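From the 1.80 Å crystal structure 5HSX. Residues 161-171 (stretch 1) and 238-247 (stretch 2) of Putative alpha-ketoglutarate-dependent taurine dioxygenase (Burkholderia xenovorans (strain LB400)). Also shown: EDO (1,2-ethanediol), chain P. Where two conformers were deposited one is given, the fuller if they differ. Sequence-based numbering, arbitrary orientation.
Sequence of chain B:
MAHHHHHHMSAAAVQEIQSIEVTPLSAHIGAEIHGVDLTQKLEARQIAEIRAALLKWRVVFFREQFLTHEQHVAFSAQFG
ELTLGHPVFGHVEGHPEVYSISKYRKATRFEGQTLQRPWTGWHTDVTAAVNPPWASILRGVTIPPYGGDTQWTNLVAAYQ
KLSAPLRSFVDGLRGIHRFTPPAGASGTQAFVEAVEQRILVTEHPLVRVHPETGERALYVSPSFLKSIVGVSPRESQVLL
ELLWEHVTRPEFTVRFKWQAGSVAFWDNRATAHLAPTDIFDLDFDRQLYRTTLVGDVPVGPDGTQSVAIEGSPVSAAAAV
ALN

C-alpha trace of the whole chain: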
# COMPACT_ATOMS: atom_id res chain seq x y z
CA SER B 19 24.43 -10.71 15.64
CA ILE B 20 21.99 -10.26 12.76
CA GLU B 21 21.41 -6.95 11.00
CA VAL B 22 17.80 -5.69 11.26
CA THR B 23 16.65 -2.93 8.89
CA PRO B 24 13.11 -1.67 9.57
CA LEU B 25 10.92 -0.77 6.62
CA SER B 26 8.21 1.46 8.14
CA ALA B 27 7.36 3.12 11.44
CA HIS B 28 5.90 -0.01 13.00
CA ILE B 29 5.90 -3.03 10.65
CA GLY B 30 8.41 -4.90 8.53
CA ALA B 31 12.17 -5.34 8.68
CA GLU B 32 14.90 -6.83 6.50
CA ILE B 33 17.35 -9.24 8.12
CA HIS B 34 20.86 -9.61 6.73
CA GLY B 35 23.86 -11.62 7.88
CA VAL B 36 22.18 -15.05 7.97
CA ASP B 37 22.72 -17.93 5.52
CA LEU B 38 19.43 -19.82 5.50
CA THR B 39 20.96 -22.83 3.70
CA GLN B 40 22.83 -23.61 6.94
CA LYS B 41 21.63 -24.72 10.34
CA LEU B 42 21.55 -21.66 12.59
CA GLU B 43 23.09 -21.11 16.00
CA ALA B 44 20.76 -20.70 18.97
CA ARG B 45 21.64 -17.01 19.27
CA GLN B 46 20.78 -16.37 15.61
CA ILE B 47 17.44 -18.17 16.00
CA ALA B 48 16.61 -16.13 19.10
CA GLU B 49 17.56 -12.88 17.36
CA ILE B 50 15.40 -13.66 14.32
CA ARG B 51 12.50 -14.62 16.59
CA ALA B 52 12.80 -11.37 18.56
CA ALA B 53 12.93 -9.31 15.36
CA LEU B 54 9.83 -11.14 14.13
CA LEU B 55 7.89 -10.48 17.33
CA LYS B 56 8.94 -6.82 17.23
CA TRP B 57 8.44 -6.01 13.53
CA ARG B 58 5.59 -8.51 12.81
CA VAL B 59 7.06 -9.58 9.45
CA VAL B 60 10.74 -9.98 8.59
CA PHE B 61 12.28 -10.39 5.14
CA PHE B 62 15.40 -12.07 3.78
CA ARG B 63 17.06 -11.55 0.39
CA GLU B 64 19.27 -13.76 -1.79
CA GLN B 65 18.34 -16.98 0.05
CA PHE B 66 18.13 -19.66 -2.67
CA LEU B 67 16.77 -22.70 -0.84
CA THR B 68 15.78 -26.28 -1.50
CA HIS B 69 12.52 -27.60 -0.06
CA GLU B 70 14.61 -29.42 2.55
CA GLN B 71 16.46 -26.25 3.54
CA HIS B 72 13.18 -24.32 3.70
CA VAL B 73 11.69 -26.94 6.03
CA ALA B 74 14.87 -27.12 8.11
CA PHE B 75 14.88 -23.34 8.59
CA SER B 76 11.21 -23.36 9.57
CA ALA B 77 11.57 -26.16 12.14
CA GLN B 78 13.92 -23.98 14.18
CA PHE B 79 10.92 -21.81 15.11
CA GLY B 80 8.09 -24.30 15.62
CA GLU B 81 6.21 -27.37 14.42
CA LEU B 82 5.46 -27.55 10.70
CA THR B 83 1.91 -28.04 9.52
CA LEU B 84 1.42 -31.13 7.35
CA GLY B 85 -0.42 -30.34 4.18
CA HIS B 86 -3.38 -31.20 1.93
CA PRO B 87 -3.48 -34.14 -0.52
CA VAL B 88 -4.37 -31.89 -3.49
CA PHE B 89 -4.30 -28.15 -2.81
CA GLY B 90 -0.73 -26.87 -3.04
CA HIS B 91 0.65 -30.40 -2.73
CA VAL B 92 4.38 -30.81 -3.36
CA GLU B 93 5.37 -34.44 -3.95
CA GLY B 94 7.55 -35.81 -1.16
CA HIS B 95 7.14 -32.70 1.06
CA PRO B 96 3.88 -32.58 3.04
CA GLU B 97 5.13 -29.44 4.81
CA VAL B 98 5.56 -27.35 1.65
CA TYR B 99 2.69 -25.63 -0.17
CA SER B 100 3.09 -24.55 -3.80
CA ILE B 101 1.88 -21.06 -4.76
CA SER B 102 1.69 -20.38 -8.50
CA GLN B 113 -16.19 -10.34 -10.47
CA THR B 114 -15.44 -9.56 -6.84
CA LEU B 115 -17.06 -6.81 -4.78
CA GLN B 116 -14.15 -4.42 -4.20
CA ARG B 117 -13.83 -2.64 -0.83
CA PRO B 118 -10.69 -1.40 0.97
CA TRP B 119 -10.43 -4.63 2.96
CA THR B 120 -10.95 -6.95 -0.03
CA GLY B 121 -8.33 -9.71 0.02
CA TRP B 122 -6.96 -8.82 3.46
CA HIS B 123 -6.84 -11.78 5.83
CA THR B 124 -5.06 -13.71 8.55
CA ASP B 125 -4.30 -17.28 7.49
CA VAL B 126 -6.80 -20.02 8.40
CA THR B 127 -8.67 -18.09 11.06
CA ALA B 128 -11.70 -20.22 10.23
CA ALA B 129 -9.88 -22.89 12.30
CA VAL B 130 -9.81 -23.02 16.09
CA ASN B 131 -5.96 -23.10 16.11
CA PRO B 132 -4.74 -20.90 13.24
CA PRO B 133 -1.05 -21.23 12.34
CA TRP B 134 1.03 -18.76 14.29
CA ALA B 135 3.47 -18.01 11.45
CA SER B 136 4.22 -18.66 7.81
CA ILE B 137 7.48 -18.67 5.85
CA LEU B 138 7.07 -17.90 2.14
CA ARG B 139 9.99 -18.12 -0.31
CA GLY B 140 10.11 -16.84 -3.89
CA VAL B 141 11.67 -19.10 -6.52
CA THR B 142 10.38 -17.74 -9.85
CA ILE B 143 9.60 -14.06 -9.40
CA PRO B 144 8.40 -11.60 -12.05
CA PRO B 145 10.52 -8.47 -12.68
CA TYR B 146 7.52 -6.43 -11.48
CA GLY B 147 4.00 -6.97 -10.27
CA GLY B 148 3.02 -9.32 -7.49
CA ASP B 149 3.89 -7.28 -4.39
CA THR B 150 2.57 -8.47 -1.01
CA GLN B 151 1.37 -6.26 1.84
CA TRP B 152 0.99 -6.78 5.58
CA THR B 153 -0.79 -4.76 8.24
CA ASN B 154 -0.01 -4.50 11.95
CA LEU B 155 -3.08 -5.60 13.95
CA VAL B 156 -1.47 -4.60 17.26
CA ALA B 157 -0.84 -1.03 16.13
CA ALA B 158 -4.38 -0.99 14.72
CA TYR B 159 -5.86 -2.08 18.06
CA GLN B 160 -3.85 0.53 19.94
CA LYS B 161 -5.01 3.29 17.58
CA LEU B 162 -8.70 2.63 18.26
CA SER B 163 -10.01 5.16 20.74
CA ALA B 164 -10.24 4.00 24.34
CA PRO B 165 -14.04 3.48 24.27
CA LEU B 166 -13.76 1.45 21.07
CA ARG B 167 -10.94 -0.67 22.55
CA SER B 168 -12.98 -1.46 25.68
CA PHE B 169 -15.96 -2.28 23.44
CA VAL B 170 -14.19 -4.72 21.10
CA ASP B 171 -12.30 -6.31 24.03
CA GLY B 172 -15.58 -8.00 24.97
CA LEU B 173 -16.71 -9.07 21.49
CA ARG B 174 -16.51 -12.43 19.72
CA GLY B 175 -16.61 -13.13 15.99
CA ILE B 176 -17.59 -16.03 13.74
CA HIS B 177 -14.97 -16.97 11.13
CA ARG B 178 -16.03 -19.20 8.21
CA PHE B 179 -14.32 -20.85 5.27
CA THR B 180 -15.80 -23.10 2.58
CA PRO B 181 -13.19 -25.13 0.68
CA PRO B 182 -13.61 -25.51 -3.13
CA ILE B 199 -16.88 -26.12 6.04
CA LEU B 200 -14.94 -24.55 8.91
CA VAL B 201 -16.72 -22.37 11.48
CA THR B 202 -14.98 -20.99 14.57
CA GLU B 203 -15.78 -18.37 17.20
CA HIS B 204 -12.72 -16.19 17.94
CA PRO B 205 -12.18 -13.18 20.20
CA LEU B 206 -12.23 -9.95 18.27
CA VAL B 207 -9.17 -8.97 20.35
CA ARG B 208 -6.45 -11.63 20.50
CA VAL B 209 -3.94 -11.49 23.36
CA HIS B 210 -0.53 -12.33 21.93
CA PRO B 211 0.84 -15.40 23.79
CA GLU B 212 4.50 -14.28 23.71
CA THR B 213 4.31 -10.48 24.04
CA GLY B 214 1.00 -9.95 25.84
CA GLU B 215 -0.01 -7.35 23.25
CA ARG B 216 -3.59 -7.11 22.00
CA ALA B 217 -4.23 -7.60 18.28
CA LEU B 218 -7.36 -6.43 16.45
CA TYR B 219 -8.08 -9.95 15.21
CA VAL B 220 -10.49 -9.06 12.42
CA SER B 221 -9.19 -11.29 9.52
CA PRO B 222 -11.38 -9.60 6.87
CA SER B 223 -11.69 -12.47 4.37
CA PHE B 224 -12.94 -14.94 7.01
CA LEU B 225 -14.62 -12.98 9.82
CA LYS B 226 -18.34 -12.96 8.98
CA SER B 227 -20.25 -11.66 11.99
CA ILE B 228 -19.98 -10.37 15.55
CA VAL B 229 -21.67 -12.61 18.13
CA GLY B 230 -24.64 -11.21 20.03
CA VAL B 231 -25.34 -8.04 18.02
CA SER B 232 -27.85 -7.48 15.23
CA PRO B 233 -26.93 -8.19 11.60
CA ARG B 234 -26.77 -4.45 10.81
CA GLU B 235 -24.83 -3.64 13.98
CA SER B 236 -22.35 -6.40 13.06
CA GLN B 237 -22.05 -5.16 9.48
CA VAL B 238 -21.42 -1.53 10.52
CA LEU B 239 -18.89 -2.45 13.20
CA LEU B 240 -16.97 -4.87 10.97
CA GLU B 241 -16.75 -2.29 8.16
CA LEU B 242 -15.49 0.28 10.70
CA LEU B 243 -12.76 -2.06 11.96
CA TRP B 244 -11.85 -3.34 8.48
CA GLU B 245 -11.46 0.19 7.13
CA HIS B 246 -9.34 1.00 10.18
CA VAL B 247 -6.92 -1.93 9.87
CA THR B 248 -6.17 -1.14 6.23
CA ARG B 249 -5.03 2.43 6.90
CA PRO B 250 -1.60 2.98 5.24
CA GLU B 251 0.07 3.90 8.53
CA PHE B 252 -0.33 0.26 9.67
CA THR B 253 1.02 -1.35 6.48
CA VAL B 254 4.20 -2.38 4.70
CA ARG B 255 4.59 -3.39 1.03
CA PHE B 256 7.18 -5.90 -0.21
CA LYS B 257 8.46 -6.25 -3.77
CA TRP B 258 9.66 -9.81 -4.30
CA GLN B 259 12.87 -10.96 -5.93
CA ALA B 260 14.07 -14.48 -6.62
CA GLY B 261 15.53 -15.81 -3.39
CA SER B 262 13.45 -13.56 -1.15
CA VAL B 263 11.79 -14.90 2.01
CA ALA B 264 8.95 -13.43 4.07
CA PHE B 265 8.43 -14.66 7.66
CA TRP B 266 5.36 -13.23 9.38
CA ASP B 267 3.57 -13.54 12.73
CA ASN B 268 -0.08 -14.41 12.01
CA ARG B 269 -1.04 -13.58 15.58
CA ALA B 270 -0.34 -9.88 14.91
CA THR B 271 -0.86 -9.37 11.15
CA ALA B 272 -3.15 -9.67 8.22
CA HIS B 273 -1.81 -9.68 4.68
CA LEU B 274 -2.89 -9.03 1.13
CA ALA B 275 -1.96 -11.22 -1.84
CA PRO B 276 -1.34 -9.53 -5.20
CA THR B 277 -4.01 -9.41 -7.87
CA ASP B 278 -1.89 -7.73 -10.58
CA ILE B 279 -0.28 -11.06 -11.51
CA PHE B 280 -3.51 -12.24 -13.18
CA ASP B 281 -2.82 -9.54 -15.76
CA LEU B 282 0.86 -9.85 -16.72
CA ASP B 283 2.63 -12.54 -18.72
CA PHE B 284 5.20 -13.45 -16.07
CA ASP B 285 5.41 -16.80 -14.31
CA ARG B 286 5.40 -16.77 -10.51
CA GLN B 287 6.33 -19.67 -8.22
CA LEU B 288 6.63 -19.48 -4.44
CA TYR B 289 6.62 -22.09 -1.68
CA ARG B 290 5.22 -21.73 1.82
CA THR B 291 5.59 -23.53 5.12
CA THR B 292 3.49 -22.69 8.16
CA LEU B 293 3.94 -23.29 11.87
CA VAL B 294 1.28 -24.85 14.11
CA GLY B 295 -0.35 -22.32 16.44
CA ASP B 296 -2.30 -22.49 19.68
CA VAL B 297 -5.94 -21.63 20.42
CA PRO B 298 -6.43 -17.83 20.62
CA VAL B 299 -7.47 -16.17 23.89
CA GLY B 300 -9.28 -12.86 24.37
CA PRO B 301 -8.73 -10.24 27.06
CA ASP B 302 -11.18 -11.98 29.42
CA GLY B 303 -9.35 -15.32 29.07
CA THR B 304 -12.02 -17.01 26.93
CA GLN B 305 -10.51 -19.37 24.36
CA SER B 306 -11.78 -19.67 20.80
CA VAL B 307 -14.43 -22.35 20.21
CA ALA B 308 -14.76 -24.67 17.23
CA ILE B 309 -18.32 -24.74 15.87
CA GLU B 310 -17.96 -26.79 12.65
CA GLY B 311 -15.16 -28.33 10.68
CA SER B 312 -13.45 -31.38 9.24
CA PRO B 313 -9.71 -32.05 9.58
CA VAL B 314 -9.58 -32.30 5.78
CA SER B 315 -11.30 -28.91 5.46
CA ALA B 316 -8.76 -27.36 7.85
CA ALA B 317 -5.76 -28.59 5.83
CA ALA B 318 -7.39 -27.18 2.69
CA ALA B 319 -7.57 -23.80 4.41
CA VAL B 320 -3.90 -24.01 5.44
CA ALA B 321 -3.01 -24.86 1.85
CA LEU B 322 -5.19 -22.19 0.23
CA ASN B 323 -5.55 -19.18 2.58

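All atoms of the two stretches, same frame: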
# COMPACT_ATOMS: atom_id res chain seq x y z
N LYS B 161 -4.56 2.03 18.16
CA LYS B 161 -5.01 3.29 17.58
C LYS B 161 -6.53 3.46 17.62
O LYS B 161 -7.01 4.57 17.34
CB LYS B 161 -4.52 3.42 16.14
N LEU B 162 -7.29 2.42 17.92
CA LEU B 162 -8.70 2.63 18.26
C LEU B 162 -8.76 3.54 19.47
O LEU B 162 -7.88 3.52 20.33
CB LEU B 162 -9.39 1.30 18.59
CG LEU B 162 -9.49 0.25 17.48
CD1 LEU B 162 -10.08 -1.03 18.08
CD2 LEU B 162 -10.36 0.76 16.35
N SER B 163 -9.81 4.36 19.53
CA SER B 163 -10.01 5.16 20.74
C SER B 163 -10.27 4.25 21.94
O SER B 163 -10.68 3.09 21.80
CB SER B 163 -11.18 6.13 20.57
OG SER B 163 -12.41 5.44 20.42
N ALA B 164 -10.05 4.80 23.13
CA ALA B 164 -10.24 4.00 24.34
C ALA B 164 -11.64 3.40 24.45
O ALA B 164 -11.75 2.21 24.81
CB ALA B 164 -9.90 4.83 25.59
N PRO B 165 -12.73 4.13 24.18
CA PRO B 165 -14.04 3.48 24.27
C PRO B 165 -14.21 2.37 23.25
O PRO B 165 -14.82 1.34 23.58
CB PRO B 165 -15.03 4.64 24.04
CG PRO B 165 -14.22 5.88 24.41
CD PRO B 165 -12.87 5.57 23.89
N LEU B 166 -13.67 2.53 22.04
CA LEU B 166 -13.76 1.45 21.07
C LEU B 166 -12.94 0.23 21.51
O LEU B 166 -13.39 -0.91 21.35
CB LEU B 166 -13.30 1.93 19.69
CG LEU B 166 -14.45 2.36 18.76
CD1 LEU B 166 -15.36 1.17 18.41
CD2 LEU B 166 -15.24 3.48 19.42
N ARG B 167 -11.74 0.45 22.06
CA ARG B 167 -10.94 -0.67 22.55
C ARG B 167 -11.68 -1.47 23.62
O ARG B 167 -11.76 -2.70 23.55
CB ARG B 167 -9.59 -0.18 23.10
CG ARG B 167 -8.66 0.42 22.04
CD ARG B 167 -7.24 0.66 22.55
NE ARG B 167 -7.13 1.34 23.84
CZ ARG B 167 -6.89 2.64 24.01
NH1 ARG B 167 -6.76 3.45 22.96
NH2 ARG B 167 -6.78 3.14 25.24
N SER B 168 -12.23 -0.77 24.63
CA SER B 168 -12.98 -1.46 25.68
C SER B 168 -14.17 -2.21 25.10
O SER B 168 -14.51 -3.30 25.58
CB SER B 168 -13.45 -0.46 26.73
OG SER B 168 -12.38 -0.09 27.57
N PHE B 169 -14.82 -1.63 24.09
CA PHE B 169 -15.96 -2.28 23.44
C PHE B 169 -15.54 -3.58 22.74
O PHE B 169 -16.13 -4.64 22.99
CB PHE B 169 -16.60 -1.30 22.45
CG PHE B 169 -17.82 -1.84 21.75
CD1 PHE B 169 -18.82 -2.48 22.47
CD2 PHE B 169 -17.98 -1.67 20.38
CE1 PHE B 169 -19.96 -2.97 21.82
CE2 PHE B 169 -19.11 -2.15 19.73
CZ PHE B 169 -20.09 -2.80 20.44
N VAL B 170 -14.55 -3.52 21.85
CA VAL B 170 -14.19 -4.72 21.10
C VAL B 170 -13.50 -5.75 21.98
O VAL B 170 -13.53 -6.94 21.66
CB VAL B 170 -13.34 -4.37 19.85
CG1 VAL B 170 -14.11 -3.40 18.96
CG2 VAL B 170 -11.99 -3.79 20.25
N ASP B 171 -12.89 -5.34 23.10
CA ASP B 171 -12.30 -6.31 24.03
C ASP B 171 -13.29 -7.42 24.39
O ASP B 171 -12.89 -8.58 24.55
CB ASP B 171 -11.86 -5.63 25.33
CG ASP B 171 -10.57 -4.86 25.20
OD1 ASP B 171 -9.83 -5.04 24.20
OD2 ASP B 171 -10.30 -4.05 26.12
N VAL B 238 -21.98 -2.87 10.35
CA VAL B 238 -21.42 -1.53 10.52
C VAL B 238 -20.10 -1.59 11.29
O VAL B 238 -19.10 -0.95 10.92
CB VAL B 238 -22.46 -0.63 11.23
CG1 VAL B 238 -21.80 0.59 11.84
CG2 VAL B 238 -23.56 -0.22 10.25
N LEU B 239 -20.08 -2.36 12.37
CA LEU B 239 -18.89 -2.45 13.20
C LEU B 239 -17.74 -3.14 12.47
O LEU B 239 -16.59 -2.71 12.57
CB LEU B 239 -19.19 -3.19 14.51
CG LEU B 239 -20.08 -2.40 15.47
CD1 LEU B 239 -20.56 -3.32 16.59
CD2 LEU B 239 -19.33 -1.17 16.00
N LEU B 240 -18.04 -4.22 11.74
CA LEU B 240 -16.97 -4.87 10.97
C LEU B 240 -16.40 -3.93 9.91
O LEU B 240 -15.18 -3.85 9.75
CB LEU B 240 -17.47 -6.17 10.34
CG LEU B 240 -17.73 -7.28 11.35
CD1 LEU B 240 -18.22 -8.51 10.60
CD2 LEU B 240 -16.45 -7.62 12.12
N GLU B 241 -17.26 -3.21 9.17
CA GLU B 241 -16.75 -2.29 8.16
C GLU B 241 -15.91 -1.17 8.79
O GLU B 241 -14.91 -0.73 8.20
CB GLU B 241 -17.90 -1.73 7.30
CG GLU B 241 -18.49 -2.86 6.43
CD GLU B 241 -19.54 -2.41 5.44
OE1 GLU B 241 -19.87 -1.21 5.40
OE2 GLU B 241 -20.06 -3.29 4.73
N LEU B 242 -16.30 -0.71 9.98
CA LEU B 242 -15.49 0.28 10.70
C LEU B 242 -14.10 -0.27 11.00
O LEU B 242 -13.09 0.40 10.74
CB LEU B 242 -16.21 0.68 11.99
CG LEU B 242 -15.42 1.56 12.97
CD1 LEU B 242 -15.29 2.99 12.40
CD2 LEU B 242 -16.09 1.54 14.35
N LEU B 243 -14.04 -1.48 11.57
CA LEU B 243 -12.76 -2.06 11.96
C LEU B 243 -11.93 -2.47 10.74
O LEU B 243 -10.70 -2.33 10.75
CB LEU B 243 -12.99 -3.27 12.89
CG LEU B 243 -13.76 -2.96 14.18
CD1 LEU B 243 -14.07 -4.26 14.94
CD2 LEU B 243 -12.96 -2.02 15.09
N TRP B 244 -12.58 -2.93 9.68
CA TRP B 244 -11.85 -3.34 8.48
C TRP B 244 -11.27 -2.14 7.74
O TRP B 244 -10.17 -2.21 7.19
CB TRP B 244 -12.77 -4.13 7.55
CG TRP B 244 -13.11 -5.50 8.06
CD1 TRP B 244 -12.43 -6.22 9.02
CD2 TRP B 244 -14.21 -6.31 7.66
NE1 TRP B 244 -13.05 -7.43 9.22
CE2 TRP B 244 -14.14 -7.51 8.39
CE3 TRP B 244 -15.26 -6.13 6.74
CZ2 TRP B 244 -15.07 -8.55 8.22
CZ3 TRP B 244 -16.18 -7.17 6.57
CH2 TRP B 244 -16.08 -8.36 7.31
N GLU B 245 -12.02 -1.04 7.68
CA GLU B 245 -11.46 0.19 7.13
C GLU B 245 -10.27 0.65 7.97
O GLU B 245 -9.23 1.07 7.43
CB GLU B 245 -12.57 1.23 7.08
CG GLU B 245 -12.17 2.67 6.99
CD GLU B 245 -13.40 3.57 6.94
OE1 GLU B 245 -13.73 3.99 5.83
OE2 GLU B 245 -14.06 3.81 8.00
N HIS B 246 -10.40 0.56 9.28
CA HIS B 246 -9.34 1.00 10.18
C HIS B 246 -8.05 0.21 9.97
O HIS B 246 -6.97 0.79 9.85
CB HIS B 246 -9.86 0.87 11.62
CG HIS B 246 -8.87 1.27 12.68
ND1 HIS B 246 -8.56 2.59 12.96
CD2 HIS B 246 -8.13 0.52 13.53
CE1 HIS B 246 -7.68 2.64 13.94
NE2 HIS B 246 -7.40 1.40 14.31
N VAL B 247 -8.14 -1.12 9.90
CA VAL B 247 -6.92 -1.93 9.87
C VAL B 247 -6.19 -1.84 8.55
O VAL B 247 -5.04 -2.26 8.46
CB VAL B 247 -7.15 -3.44 10.14
CG1 VAL B 247 -7.73 -3.67 11.52
CG2 VAL B 247 -7.98 -4.11 9.03
C1 EDO P . -20.84 -6.54 4.92
O1 EDO P . -19.64 -5.76 4.81
C2 EDO P . -20.60 -7.86 5.65
O2 EDO P . -20.46 -7.65 7.06

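Two segments can pack through side chains without a hydrogen bond between them among the atoms modelled, and the contact between residues 161-171 and 238-247 of this putative dioxygenase is a compact example. The axes of helix 164-171 and helix 238-247 come no closer than 13.2 Å and their directions differ by 120°. At such a separation backbones cannot touch, and the space between them is filled mainly by leucine, valine and aromatic side chains from both stretches. The summed buried surface is 344 Å².

The approach is tightest where the first stretch is not yet helical. L162 lies just ahead of S163, the N-cap residue, with phi/psi of -60/147. Its CA-to-CB bond runs sideways to the second helix, yet the m,t rotamer (chi1 -63°, chi2 174°) carries the end of the side chain inward. CD2 of L162 thereby sits 3.6 Å from CD2 of H246 and 4.0 Å from CD2 of L243. The first of these is a CH-pi contact: the methyl carbon L162 CD2 is 3.8 Å from the centroid of the H246 ring and only 19° off its normal, squarely over one face. H246 makes this possible with chi1 at 179° (t) and chi2 at 76°, which present that face to the leucine. The ring edge is used as well, with CB of K161 3.9 Å from CE1 of H246; the lysine is modelled no further than CB, so nothing can be said of its chain beyond. NE2 of H246 is hydrogen-bonded elsewhere in the structure.

L243 repeats the lesson of L162. Its CA-to-CB bond is also sideways, and the same m,t combination (-58°, 173°) turns its end toward the partner. CD2 of L243 meets CD2 of L162, and CG1 of V170 packs against both methyls of L243, 4.1 Å from CD1 and 4.3 Å from CD2, so a single leucine spans two residues eight apart in sequence.

Farther along, the residues that reach across already point toward their partners. F169, with chi1 at -178° (t), extends its ring so that CE2 comes within 3.7 Å of CD1 of L239. That methyl lies at the ring's edge, near its plane, in contrast to the face-on packing at H246. L239 itself is m,t. L242 adopts t,p instead, and its CD2 is 4.1 Å from CD1 of L166. The latter has chi1 at -97°, between the standard wells; both leucines also touch a crystal neighbour.

One polar side chain, that of R167, bonds within its own stretch. R167 makes no contact with the second helix, and its m,t,m chain folds back so that NH1 donates to O of L162 at 2.9 Å, with an N-H...acceptor angle of 137°. This bond ties the helix to the loop that bears L162. The example shows how rotamer choice can recruit even sideways-pointing residues into an apolar contact.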